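Local coordinates for protein extracellular invertase (Aspergillus kawachii, PDB 5XH8) that acts as a family 32 beta-fructofuranosidase with high transfructosylation activity, probably releasing fructose from sucrose and passing it to acceptors to build fructooligosaccharides such as 1-kestose, at residues T47-G52 and I103-N108; G52-G57 and K324-T329. All coordinates share one frame; numbering follows the deposited sequence.

Contact 1: T47-G52 and I103-N108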
ATOM      1  N   THR A  47       1.724 -29.105  -2.913  1.00 23.88           N
ATOM      2  CA  THR A  47       1.057 -30.356  -2.626  1.00 25.40           C
ATOM      3  C   THR A  47      -0.140 -30.053  -1.750  1.00 25.03           C
ATOM      4  O   THR A  47       0.008 -29.495  -0.672  1.00 26.54           O
ATOM      5  CB  THR A  47       1.974 -31.343  -1.890  1.00 25.95           C
ATOM      6  OG1 THR A  47       3.198 -31.494  -2.618  1.00 27.45           O
ATOM      7  CG2 THR A  47       1.307 -32.686  -1.743  1.00 25.66           C
ATOM      8  N   ASP A  48      -1.317 -30.408  -2.226  1.00 25.78           N
ATOM      9  CA  ASP A  48      -2.547 -30.274  -1.476  1.00 28.65           C
ATOM     10  C   ASP A  48      -2.573 -31.357  -0.361  1.00 30.62           C
ATOM     11  O   ASP A  48      -2.718 -32.539  -0.675  1.00 29.42           O
ATOM     12  CB  ASP A  48      -3.726 -30.447  -2.431  1.00 29.48           C
ATOM     13  CG  ASP A  48      -5.081 -30.319  -1.739  1.00 34.62           C
ATOM     14  OD1 ASP A  48      -5.166 -30.590  -0.511  1.00 33.63           O
ATOM     15  OD2 ASP A  48      -6.049 -29.908  -2.433  1.00 37.55           O
ATOM     16  N   PRO A  49      -2.452 -30.959   0.928  1.00 34.48           N
ATOM     17  CA  PRO A  49      -2.372 -31.993   1.984  1.00 37.33           C
ATOM     18  C   PRO A  49      -3.590 -32.919   2.058  1.00 37.45           C
ATOM     19  O   PRO A  49      -3.424 -34.090   2.356  1.00 44.01           O
ATOM     20  CB  PRO A  49      -2.198 -31.189   3.278  1.00 35.75           C
ATOM     21  CG  PRO A  49      -2.692 -29.825   2.966  1.00 37.56           C
ATOM     22  CD  PRO A  49      -2.464 -29.597   1.499  1.00 35.66           C
ATOM     23  N   ALA A  50      -4.772 -32.423   1.725  1.00 36.51           N
ATOM     24  CA  ALA A  50      -5.976 -33.227   1.768  1.00 38.73           C
ATOM     25  C   ALA A  50      -6.035 -34.337   0.710  1.00 42.26           C
ATOM     26  O   ALA A  50      -6.577 -35.395   1.005  1.00 43.62           O
ATOM     27  CB  ALA A  50      -7.199 -32.341   1.637  1.00 38.45           C
ATOM     28  N   THR A  51      -5.526 -34.093  -0.508  1.00 38.69           N
ATOM     29  CA  THR A  51      -5.648 -35.055  -1.614  1.00 35.57           C
ATOM     30  C   THR A  51      -4.336 -35.750  -1.990  1.00 35.74           C
ATOM     31  O   THR A  51      -4.359 -36.716  -2.733  1.00 37.58           O
ATOM     32  CB  THR A  51      -6.161 -34.390  -2.904  1.00 36.21           C
ATOM     33  OG1 THR A  51      -5.218 -33.403  -3.345  1.00 34.21           O
ATOM     34  CG2 THR A  51      -7.543 -33.746  -2.710  1.00 38.65           C
ATOM     35  N   GLY A  52      -3.200 -35.221  -1.549  1.00 31.81           N
ATOM     36  CA  GLY A  52      -1.929 -35.630  -2.080  1.00 30.87           C
ATOM     37  C   GLY A  52      -1.601 -35.185  -3.507  1.00 28.41           C
ATOM     38  O   GLY A  52      -0.501 -35.478  -3.968  1.00 27.65           O
ATOM     39  N   ILE A 103       1.520 -21.396   0.728  1.00 23.78           N
ATOM     40  CA  ILE A 103       1.498 -22.112   2.011  1.00 24.98           C
ATOM     41  C   ILE A 103       0.364 -23.133   1.916  1.00 23.72           C
ATOM     42  O   ILE A 103      -0.794 -22.750   1.885  1.00 24.81           O
ATOM     43  CB  ILE A 103       1.268 -21.151   3.215  1.00 26.88           C
ATOM     44  CG1 ILE A 103       2.387 -20.106   3.266  1.00 27.66           C
ATOM     45  CG2 ILE A 103       1.159 -21.948   4.530  1.00 27.45           C
ATOM     46  CD1 ILE A 103       2.145 -18.980   4.252  1.00 29.58           C
ATOM     47  N   PRO A 104       0.688 -24.431   1.811  1.00 23.17           N
ATOM     48  CA  PRO A 104      -0.364 -25.401   1.474  1.00 24.99           C
ATOM     49  C   PRO A 104      -1.467 -25.530   2.512  1.00 25.08           C
ATOM     50  O   PRO A 104      -2.649 -25.668   2.166  1.00 24.08           O
ATOM     51  CB  PRO A 104       0.405 -26.729   1.339  1.00 25.13           C
ATOM     52  CG  PRO A 104       1.794 -26.310   1.034  1.00 24.86           C
ATOM     53  CD  PRO A 104       2.016 -25.061   1.832  1.00 24.59           C
ATOM     54  N   ASN A 105      -1.071 -25.454   3.773  1.00 27.44           N
ATOM     55  CA  ASN A 105      -1.990 -25.545   4.880  1.00 29.58           C
ATOM     56  C   ASN A 105      -1.977 -24.198   5.590  1.00 29.50           C
ATOM     57  O   ASN A 105      -1.270 -24.018   6.578  1.00 27.58           O
ATOM     58  CB  ASN A 105      -1.534 -26.680   5.808  1.00 33.25           C
ATOM     59  CG  ASN A 105      -2.698 -27.324   6.532  1.00 40.15           C
ATOM     60  OD1 ASN A 105      -3.633 -26.643   6.938  1.00 38.46           O
ATOM     61  ND2 ASN A 105      -2.673 -28.661   6.647  1.00 47.39           N
ATOM     62  N   GLY A 106      -2.736 -23.242   5.054  1.00 27.24           N
ATOM     63  CA  GLY A 106      -2.650 -21.864   5.497  1.00 27.83           C
ATOM     64  C   GLY A 106      -3.890 -21.416   6.227  1.00 27.96           C
ATOM     65  O   GLY A 106      -4.386 -22.119   7.123  1.00 29.38           O
ATOM     66  N   ILE A 107      -4.415 -20.264   5.815  1.00 26.88           N
ATOM     67  CA  ILE A 107      -5.587 -19.674   6.431  1.00 27.27           C
ATOM     68  C   ILE A 107      -6.759 -20.645   6.248  1.00 27.75           C
ATOM     69  O   ILE A 107      -7.003 -21.152   5.143  1.00 24.63           O
ATOM     70  CB  ILE A 107      -5.911 -18.277   5.826  1.00 28.04           C
ATOM     71  CG1 ILE A 107      -4.757 -17.301   6.091  1.00 28.06           C
ATOM     72  CG2 ILE A 107      -7.220 -17.753   6.389  1.00 28.25           C
ATOM     73  CD1 ILE A 107      -4.856 -15.957   5.371  1.00 28.09           C
ATOM     74  N   ASN A 108      -7.462 -20.934   7.344  1.00 26.39           N
ATOM     75  CA  ASN A 108      -8.540 -21.927   7.360  1.00 25.94           C
ATOM     76  C   ASN A 108      -8.157 -23.302   6.826  1.00 25.23           C
ATOM     77  O   ASN A 108      -8.990 -24.009   6.318  1.00 26.42           O
ATOM     78  CB  ASN A 108      -9.770 -21.409   6.641  1.00 27.95           C
ATOM     79  CG  ASN A 108     -10.471 -20.310   7.412  1.00 30.22           C
ATOM     80  OD1 ASN A 108      -9.957 -19.836   8.436  1.00 33.48           O
ATOM     81  ND2 ASN A 108     -11.636 -19.880   6.920  1.00 28.60           N
TER
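Two prolines, P49 and P104, carry this surface contact, their rings crossing at about a right angle. The apolar part is a single approach: CD of P49 lies 4.1 Å from CB of P104. Beside it, the same P49 CD stands 4.0 Å from the backbone O of P104.

Polar atoms meet carbon across the gap without hydrogen bonding. The backbone O of T47 abuts the P104 ring, 3.4 Å from its CB. N105 reaches P49 from the next position along the chain: a chi1 of -150° sets its carboxamide so that ND2 meets CG of P49 at 3.9 Å. Contact is therefore by van der Waals packing alone, and the 143 Å² buried is modest.

Hydrogen bonds work within the loops instead. OD1 of D48 accepts from the backbone N of A50 at 2.9 Å; the N-H comes in nearly in line with the carboxylate C-O bond, though the N-H...O angle is a bent 131°. D48 thus accepts from two N-H groups of its loop, with its side chain from A50 and with its backbone O from G52. P104 also touches W191 of strand 191-199, and in the same loop the N of I107 bonds to OG1 of T112.

D48 to A50 form an Asx turn at the tip of the connection between strands 37-47 and 54-60. It leans on the connection between strands 96-103 and 112-118, a loop-to-loop contact between sheets of the beta-propeller.

Contact 2: G52-G57 and K324-T329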
ATOM      1  N   GLY A  52      -3.200 -35.221  -1.549  1.00 31.81           N
ATOM      2  CA  GLY A  52      -1.929 -35.630  -2.080  1.00 30.87           C
ATOM      3  C   GLY A  52      -1.601 -35.185  -3.507  1.00 28.41           C
ATOM      4  O   GLY A  52      -0.501 -35.478  -3.968  1.00 27.65           O
ATOM      5  N   LEU A  53      -2.504 -34.468  -4.193  1.00 28.61           N
ATOM      6  CA  LEU A  53      -2.238 -33.988  -5.564  1.00 28.57           C
ATOM      7  C   LEU A  53      -1.222 -32.885  -5.545  1.00 26.55           C
ATOM      8  O   LEU A  53      -1.266 -32.006  -4.671  1.00 27.06           O
ATOM      9  CB  LEU A  53      -3.474 -33.396  -6.224  1.00 29.41           C
ATOM     10  CG  LEU A  53      -4.564 -34.295  -6.738  1.00 31.29           C
ATOM     11  CD1 LEU A  53      -5.730 -33.430  -7.221  1.00 31.92           C
ATOM     12  CD2 LEU A  53      -4.010 -35.168  -7.850  1.00 31.41           C
ATOM     13  N   PHE A  54      -0.345 -32.909  -6.541  1.00 25.28           N
ATOM     14  CA  PHE A  54       0.629 -31.884  -6.719  1.00 24.28           C
ATOM     15  C   PHE A  54       0.132 -30.879  -7.757  1.00 24.74           C
ATOM     16  O   PHE A  54      -0.161 -31.242  -8.902  1.00 25.88           O
ATOM     17  CB  PHE A  54       1.956 -32.477  -7.139  1.00 25.08           C
ATOM     18  CG  PHE A  54       3.071 -31.484  -7.159  1.00 25.27           C
ATOM     19  CD1 PHE A  54       3.400 -30.762  -6.002  1.00 26.25           C
ATOM     20  CD2 PHE A  54       3.784 -31.246  -8.311  1.00 26.20           C
ATOM     21  CE1 PHE A  54       4.439 -29.844  -6.002  1.00 25.89           C
ATOM     22  CE2 PHE A  54       4.816 -30.324  -8.323  1.00 28.43           C
ATOM     23  CZ  PHE A  54       5.149 -29.615  -7.167  1.00 28.06           C
ATOM     24  N   HIS A  55       0.071 -29.618  -7.343  1.00 23.86           N
ATOM     25  CA  HIS A  55      -0.389 -28.514  -8.178  1.00 23.52           C
ATOM     26  C   HIS A  55       0.823 -27.795  -8.721  1.00 23.28           C
ATOM     27  O   HIS A  55       1.717 -27.471  -7.951  1.00 20.97           O
ATOM     28  CB  HIS A  55      -1.212 -27.522  -7.364  1.00 23.55           C
ATOM     29  CG  HIS A  55      -2.529 -28.060  -6.922  1.00 23.25           C
ATOM     30  ND1 HIS A  55      -3.717 -27.435  -7.218  1.00 23.58           N
ATOM     31  CD2 HIS A  55      -2.850 -29.188  -6.247  1.00 23.62           C
ATOM     32  CE1 HIS A  55      -4.714 -28.142  -6.728  1.00 24.24           C
ATOM     33  NE2 HIS A  55      -4.216 -29.207  -6.127  1.00 24.03           N
ATOM     34  N   VAL A  56       0.841 -27.574 -10.044  1.00 22.11           N
ATOM     35  CA  VAL A  56       1.813 -26.710 -10.699  1.00 22.72           C
ATOM     36  C   VAL A  56       1.118 -25.415 -11.179  1.00 22.30           C
ATOM     37  O   VAL A  56      -0.062 -25.430 -11.537  1.00 23.79           O
ATOM     38  CB  VAL A  56       2.549 -27.398 -11.890  1.00 25.55           C
ATOM     39  CG1 VAL A  56       3.297 -28.644 -11.439  1.00 25.98           C
ATOM     40  CG2 VAL A  56       1.591 -27.756 -13.012  1.00 26.99           C
ATOM     41  N   GLY A  57       1.851 -24.311 -11.211  1.00 20.03           N
ATOM     42  CA  GLY A  57       1.311 -23.017 -11.620  1.00 19.93           C
ATOM     43  C   GLY A  57       2.301 -22.330 -12.535  1.00 19.02           C
ATOM     44  O   GLY A  57       3.480 -22.688 -12.569  1.00 19.77           O
ATOM     45  N   LYS A 324       9.366 -26.715  -5.538  1.00 24.95           N
ATOM     46  CA  LYS A 324       8.589 -26.898  -4.334  1.00 25.21           C
ATOM     47  C   LYS A 324       8.935 -28.235  -3.714  1.00 26.29           C
ATOM     48  O   LYS A 324       9.204 -29.201  -4.425  1.00 25.83           O
ATOM     49  CB  LYS A 324       7.092 -26.887  -4.660  1.00 24.42           C
ATOM     50  CG  LYS A 324       6.154 -26.726  -3.474  1.00 24.49           C
ATOM     51  CD  LYS A 324       6.288 -25.341  -2.832  1.00 24.36           C
ATOM     52  CE  LYS A 324       5.167 -25.023  -1.834  1.00 24.56           C
ATOM     53  NZ  LYS A 324       5.363 -23.634  -1.315  1.00 25.02           N
ATOM     54  N   VAL A 325       8.855 -28.282  -2.392  1.00 27.15           N
ATOM     55  CA  VAL A 325       8.900 -29.521  -1.637  1.00 26.81           C
ATOM     56  C   VAL A 325       7.745 -30.399  -2.055  1.00 26.10           C
ATOM     57  O   VAL A 325       6.594 -29.953  -2.108  1.00 26.76           O
ATOM     58  CB  VAL A 325       8.794 -29.261  -0.107  1.00 29.61           C
ATOM     59  CG1 VAL A 325       8.666 -30.577   0.663  1.00 30.71           C
ATOM     60  CG2 VAL A 325      10.025 -28.503   0.346  1.00 31.20           C
ATOM     61  N   LEU A 326       8.057 -31.652  -2.363  1.00 25.39           N
ATOM     62  CA  LEU A 326       7.032 -32.667  -2.647  1.00 27.53           C
ATOM     63  C   LEU A 326       7.220 -33.781  -1.620  1.00 28.11           C
ATOM     64  O   LEU A 326       8.236 -34.489  -1.666  1.00 25.96           O
ATOM     65  CB  LEU A 326       7.211 -33.220  -4.081  1.00 27.62           C
ATOM     66  CG  LEU A 326       6.263 -34.335  -4.527  1.00 28.59           C
ATOM     67  CD1 LEU A 326       4.814 -33.851  -4.598  1.00 27.93           C
ATOM     68  CD2 LEU A 326       6.711 -34.934  -5.864  1.00 29.25           C
ATOM     69  N   PRO A 327       6.276 -33.922  -0.679  1.00 30.14           N
ATOM     70  CA  PRO A 327       6.547 -34.921   0.352  1.00 32.46           C
ATOM     71  C   PRO A 327       6.361 -36.367  -0.125  1.00 31.93           C
ATOM     72  O   PRO A 327       5.565 -36.655  -1.042  1.00 31.44           O
ATOM     73  CB  PRO A 327       5.551 -34.563   1.470  1.00 30.96           C
ATOM     74  CG  PRO A 327       4.446 -33.877   0.777  1.00 32.83           C
ATOM     75  CD  PRO A 327       5.056 -33.150  -0.386  1.00 31.19           C
ATOM     76  N   SER A 328       7.061 -37.261   0.559  1.00 30.97           N
ATOM     77  CA  SER A 328       6.933 -38.716   0.361  1.00 30.90           C
ATOM     78  C   SER A 328       5.496 -39.208   0.467  1.00 29.30           C
ATOM     79  O   SER A 328       5.147 -40.199  -0.149  1.00 30.53           O
ATOM     80  CB  SER A 328       7.797 -39.474   1.384  1.00 31.53           C
ATOM     81  OG  SER A 328       7.228 -39.386   2.682  1.00 30.96           O
ATOM     82  N   THR A 329       4.673 -38.502   1.230  1.00 29.17           N
ATOM     83  CA  THR A 329       3.259 -38.814   1.371  1.00 28.86           C
ATOM     84  C   THR A 329       2.373 -38.385   0.214  1.00 28.63           C
ATOM     85  O   THR A 329       1.184 -38.724   0.198  1.00 28.36           O
ATOM     86  CB  THR A 329       2.693 -38.132   2.609  1.00 31.75           C
ATOM     87  OG1 THR A 329       2.888 -36.716   2.493  1.00 33.20           O
ATOM     88  CG2 THR A 329       3.410 -38.676   3.891  1.00 33.87           C
TER
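F54, two residues beyond G52 and at the start of strand 54-60, carries the contact with L326 and K324. It is also the point of closest backbone approach, its CA lying 7.6 Å from CA of L326. The phenyl CG is anti to the backbone N (chi1 -172°), which extends the ring across to strand 324-326, and two side chains meet it at different places. L326 supplies a methyl: its CD1 approaches obliquely at the CD1-CG bond of the ring, 3.7 Å from F54 CD1 and 3.9 Å from F54 CG. The same methyl also lies 4.1 Å from F54 CB, so it follows the phenylalanine from its stem onto the ring. K324 comes to the other end of the ring with its CB, which lies near the ring plane at the edge, 4.2 Å from F54 CZ. The lysine chain bends at chi2 (67°) and leads its amine away from the phenyl group, to hydrogen bond through NZ with the backbone O of V102. T47 and Y345 also pack on F54, and I343 on L326.

Beyond F54, residues 55-57 continue the strand and turn to other neighbours.

Strands 54-57 and 324-326 run nearly antiparallel (162°), yet their axes stay 9.5 Å apart, and no hydrogen bond links them: the F54 ring bridges the distance. Chemically this is buried apolar packing, a phenyl ring against a leucine methyl and the carbon stem of a lysine. Dispersion and the exclusion of water should therefore account for most of the attraction, while the lysine's charged end is satisfied away from the ring.

Overall arrangement
The two contacts share G52, their centres lie 10 Å apart, and their segments alternate along the chain: 47-52, running on into 52-57, pairs first with 103-108 and then with 324-329. The hairpin of strands 37-47 and 54-60 thus touches both strand 318-326 and the loop after strand 96-103. Contact 1 is at the surface, contact 2 is buried. T47 joins them, its OG1 packing 3.5 Å from L326 CD1. Strands 37-47, 54-60 and 318-326 belong to one mixed sheet, 37-47 pairing with 366-385, which is linked through 341-348 to 318-326; early and late strands thus meet in it. Strand 96-103 belongs to a separate four-stranded sheet.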